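Local coordinates for protein 16S rRNA (adenine(1408)-N(1))-methyltransferase (PDB 4X1O) that probably methylates N1 of adenine 1408 in 16S ribosomal RNA with S-adenosyl-L-methionine as methyl donor, a modification linked to aminoglycoside resistance, at residues Gly55-Ile67 with Leu213-Gly225. Residues are numbered along the deposited sequence; the frame is centred on the assembly and turned at random.
Sequences GTGDARTAYRQAI and LDTISSSWARRLG
The guanidinium of Arg60 lies between the indole of Trp220 on one face and CG of Leu224 on the other, its plane only 12° from that of the indole. With CG anti to the backbone N (chi1 -173°) and the chain extended on to NE, Arg60 runs across one face of the indole, and its CD makes a CH-pi contact 3.6 Å from the centroid of the six-membered ring. At the guanidinium edge, NH1 of Arg60 donates to Ser219 O (2.7 Å), approaching from above the carbonyl plane, while a water links NH2 to Leu224 N. Leu224 also covers a face of the Arg64 guanidinium.

Asp58 holds the same turn through its carboxylate. Its OD2 accepts from Trp220 N at 2.9 Å and, from the opposite face of the carboxylate, from Ser219 OG; OD1 closes an Asx turn by accepting Arg60 N. Outside the pair, Trp220 NE1 is hydrogen-bonded to Thr87 OG1 and the indole makes a cation-pi contact with Arg90. Ser218 N donates to Thr61 OG1 over 2.8 Å.

In other crystal structures of this protein Thr61 binds S-adenosyl-L-methionine, and Ser217 and Ser218 S-adenosyl-L-homocysteine; here, without ligand, these bonds probably tie the packing of Trp220 on Arg60 to that pocket, and Trp220 may be the tryptophan whose loop reorganization reportedly controls activity.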
# COMPACT_ATOMS: atom_id res chain seq x y z
N GLY A 55 3.15 0.43 2.38
CA GLY A 55 4.19 -0.47 1.91
C GLY A 55 4.43 -0.18 0.44
O GLY A 55 3.52 -0.30 -0.39
N THR A 56 5.64 0.22 0.09
CA THR A 56 5.89 0.74 -1.25
C THR A 56 6.99 -0.02 -1.98
O THR A 56 7.12 0.09 -3.19
CB THR A 56 6.27 2.22 -1.20
OG1 THR A 56 7.40 2.38 -0.33
CG2 THR A 56 5.11 3.04 -0.66
N GLY A 57 7.78 -0.80 -1.24
CA GLY A 57 9.00 -1.34 -1.81
C GLY A 57 9.89 -0.17 -2.17
O GLY A 57 10.09 0.72 -1.34
N ASP A 58 10.40 -0.12 -3.40
CA ASP A 58 11.20 1.03 -3.79
C ASP A 58 10.31 2.15 -4.32
O ASP A 58 10.80 3.19 -4.79
CB ASP A 58 12.28 0.65 -4.82
CG ASP A 58 11.72 0.12 -6.14
OD1 ASP A 58 10.51 0.24 -6.41
OD2 ASP A 58 12.53 -0.41 -6.93
N ALA A 59 9.00 1.92 -4.23
CA ALA A 59 7.95 2.88 -4.57
C ALA A 59 7.87 3.21 -6.06
O ALA A 59 7.23 4.19 -6.43
CB ALA A 59 8.12 4.16 -3.76
N ARG A 60 8.47 2.39 -6.91
CA ARG A 60 8.28 2.55 -8.35
C ARG A 60 6.81 2.34 -8.72
O ARG A 60 6.31 2.94 -9.65
CB ARG A 60 9.18 1.60 -9.16
CG ARG A 60 9.12 1.88 -10.66
CD ARG A 60 10.01 0.97 -11.50
NE ARG A 60 10.00 1.38 -12.89
CZ ARG A 60 10.69 0.80 -13.88
NH1 ARG A 60 11.46 -0.26 -13.64
NH2 ARG A 60 10.61 1.29 -15.11
N THR A 61 6.12 1.46 -7.99
CA THR A 61 4.72 1.21 -8.33
C THR A 61 3.87 2.46 -8.07
O THR A 61 3.02 2.83 -8.89
CB THR A 61 4.17 0.01 -7.53
OG1 THR A 61 5.01 -1.12 -7.80
CG2 THR A 61 2.75 -0.31 -7.95
N ALA A 62 4.12 3.12 -6.95
CA ALA A 62 3.45 4.38 -6.61
C ALA A 62 3.78 5.46 -7.63
O ALA A 62 2.91 6.22 -8.05
CB ALA A 62 3.85 4.84 -5.22
N TYR A 63 5.04 5.51 -8.03
CA TYR A 63 5.48 6.47 -9.03
C TYR A 63 4.72 6.28 -10.35
O TYR A 63 4.24 7.24 -10.93
CB TYR A 63 6.97 6.33 -9.26
CG TYR A 63 7.52 7.13 -10.41
CD1 TYR A 63 7.75 8.50 -10.29
CD2 TYR A 63 7.84 6.52 -11.62
CE1 TYR A 63 8.27 9.24 -11.36
CE2 TYR A 63 8.35 7.25 -12.69
CZ TYR A 63 8.56 8.60 -12.56
OH TYR A 63 9.08 9.31 -13.63
N ARG A 64 4.60 5.04 -10.80
CA ARG A 64 3.90 4.75 -12.03
C ARG A 64 2.41 5.10 -11.93
O ARG A 64 1.84 5.57 -12.91
CB ARG A 64 4.08 3.28 -12.43
CG ARG A 64 5.52 2.93 -12.83
CD ARG A 64 5.64 1.51 -13.39
NE ARG A 64 4.90 1.37 -14.65
CZ ARG A 64 4.06 0.38 -14.91
NH1 ARG A 64 3.84 -0.57 -14.01
NH2 ARG A 64 3.43 0.33 -16.08
N GLN A 65 1.80 4.87 -10.77
CA GLN A 65 0.43 5.33 -10.55
C GLN A 65 0.31 6.84 -10.68
O GLN A 65 -0.60 7.34 -11.32
CB GLN A 65 -0.07 4.92 -9.17
CG GLN A 65 -0.29 3.43 -9.00
CD GLN A 65 -0.47 3.06 -7.55
OE1 GLN A 65 -0.07 3.81 -6.67
NE2 GLN A 65 -1.09 1.92 -7.30
N ALA A 66 1.23 7.55 -10.04
CA ALA A 66 1.22 9.00 -10.06
C ALA A 66 1.37 9.52 -11.50
O ALA A 66 0.71 10.48 -11.89
CB ALA A 66 2.32 9.56 -9.16
N ILE A 67 2.25 8.88 -12.27
CA ILE A 67 2.50 9.31 -13.64
C ILE A 67 1.25 9.06 -14.49
O ILE A 67 0.86 9.91 -15.32
CB ILE A 67 3.72 8.59 -14.27
CG1 ILE A 67 5.01 8.95 -13.52
CG2 ILE A 67 3.86 8.95 -15.75
CD1 ILE A 67 5.41 10.40 -13.70
N LEU A 213 3.30 -9.13 -12.56
CA LEU A 213 3.97 -8.61 -11.37
C LEU A 213 4.15 -7.09 -11.40
O LEU A 213 4.11 -6.44 -10.36
CB LEU A 213 5.33 -9.29 -11.18
CG LEU A 213 5.24 -10.66 -10.52
CD1 LEU A 213 6.61 -11.30 -10.35
CD2 LEU A 213 4.53 -10.54 -9.17
N ASP A 214 4.33 -6.54 -12.59
CA ASP A 214 4.50 -5.09 -12.76
C ASP A 214 3.33 -4.30 -12.18
O ASP A 214 3.47 -3.13 -11.83
CB ASP A 214 4.69 -4.73 -14.23
CG ASP A 214 6.06 -5.14 -14.78
OD1 ASP A 214 6.98 -5.39 -13.98
OD2 ASP A 214 6.21 -5.20 -16.02
N THR A 215 2.16 -4.93 -12.09
CA THR A 215 0.98 -4.21 -11.63
C THR A 215 0.98 -3.99 -10.12
O THR A 215 0.32 -3.09 -9.62
CB THR A 215 -0.32 -4.94 -12.04
OG1 THR A 215 -0.39 -6.22 -11.41
CG2 THR A 215 -0.39 -5.11 -13.55
N ILE A 216 1.71 -4.82 -9.38
CA ILE A 216 1.71 -4.70 -7.93
C ILE A 216 3.10 -4.62 -7.32
O ILE A 216 3.25 -4.34 -6.14
CB ILE A 216 0.97 -5.88 -7.28
CG1 ILE A 216 1.66 -7.20 -7.63
CG2 ILE A 216 -0.48 -5.91 -7.72
CD1 ILE A 216 1.08 -8.39 -6.92
N SER A 217 4.13 -4.87 -8.12
CA SER A 217 5.49 -4.84 -7.60
C SER A 217 6.49 -4.45 -8.66
O SER A 217 7.35 -5.25 -9.05
CB SER A 217 5.87 -6.20 -7.01
OG SER A 217 7.11 -6.12 -6.31
N SER A 218 6.38 -3.22 -9.14
CA SER A 218 7.41 -2.65 -10.02
C SER A 218 8.68 -2.39 -9.22
O SER A 218 8.64 -2.10 -8.03
CB SER A 218 6.93 -1.36 -10.67
OG SER A 218 5.80 -1.58 -11.49
N SER A 219 9.82 -2.47 -9.89
CA SER A 219 11.09 -2.18 -9.26
C SER A 219 12.04 -1.55 -10.27
O SER A 219 11.96 -1.84 -11.46
CB SER A 219 11.72 -3.45 -8.68
OG SER A 219 12.99 -3.17 -8.12
N TRP A 220 12.92 -0.69 -9.78
CA TRP A 220 13.94 -0.06 -10.62
C TRP A 220 15.00 -1.08 -11.01
O TRP A 220 15.77 -0.86 -11.94
CB TRP A 220 14.57 1.14 -9.91
CG TRP A 220 13.61 2.27 -9.65
CD1 TRP A 220 13.22 2.74 -8.43
CD2 TRP A 220 12.91 3.04 -10.62
NE1 TRP A 220 12.32 3.78 -8.59
CE2 TRP A 220 12.11 3.97 -9.93
CE3 TRP A 220 12.88 3.04 -12.02
CZ2 TRP A 220 11.29 4.89 -10.58
CZ3 TRP A 220 12.06 3.95 -12.67
CH2 TRP A 220 11.27 4.87 -11.94
N ALA A 221 15.02 -2.21 -10.31
CA ALA A 221 15.96 -3.28 -10.60
C ALA A 221 15.48 -4.13 -11.77
O ALA A 221 16.29 -4.74 -12.48
CB ALA A 221 16.17 -4.15 -9.37
N ARG A 222 14.17 -4.17 -11.98
CA ARG A 222 13.60 -5.00 -13.04
C ARG A 222 12.99 -4.16 -14.16
O ARG A 222 12.15 -3.29 -13.92
CB ARG A 222 12.54 -5.95 -12.48
CG ARG A 222 11.99 -6.92 -13.52
CD ARG A 222 11.07 -7.97 -12.91
NE ARG A 222 9.75 -7.44 -12.60
CZ ARG A 222 9.35 -7.09 -11.38
NH1 ARG A 222 10.16 -7.23 -10.34
NH2 ARG A 222 8.12 -6.61 -11.19
N ARG A 223 13.44 -4.42 -15.37
CA ARG A 223 12.83 -3.85 -16.57
C ARG A 223 11.34 -4.18 -16.60
O ARG A 223 10.94 -5.29 -16.26
CB ARG A 223 13.52 -4.41 -17.81
CG ARG A 223 13.05 -3.82 -19.13
CD ARG A 223 14.14 -2.98 -19.76
NE ARG A 223 13.63 -1.75 -20.36
CZ ARG A 223 14.37 -0.68 -20.62
NH1 ARG A 223 15.66 -0.69 -20.32
NH2 ARG A 223 13.82 0.39 -21.16
N LEU A 224 10.52 -3.21 -17.01
CA LEU A 224 9.10 -3.46 -17.23
C LEU A 224 8.89 -4.31 -18.49
O LEU A 224 9.66 -4.22 -19.44
CB LEU A 224 8.33 -2.15 -17.37
CG LEU A 224 8.24 -1.24 -16.14
CD1 LEU A 224 7.64 0.11 -16.53
CD2 LEU A 224 7.44 -1.89 -15.04
N GLY A 225 7.83 -5.12 -18.49
CA GLY A 225 7.52 -5.96 -19.63
C GLY A 225 8.32 -7.25 -19.69
O GLY A 225 8.46 -7.85 -20.76
O HOH W 1 7.29 -0.56 -6.14
O HOH W 2 11.73 -0.34 -17.55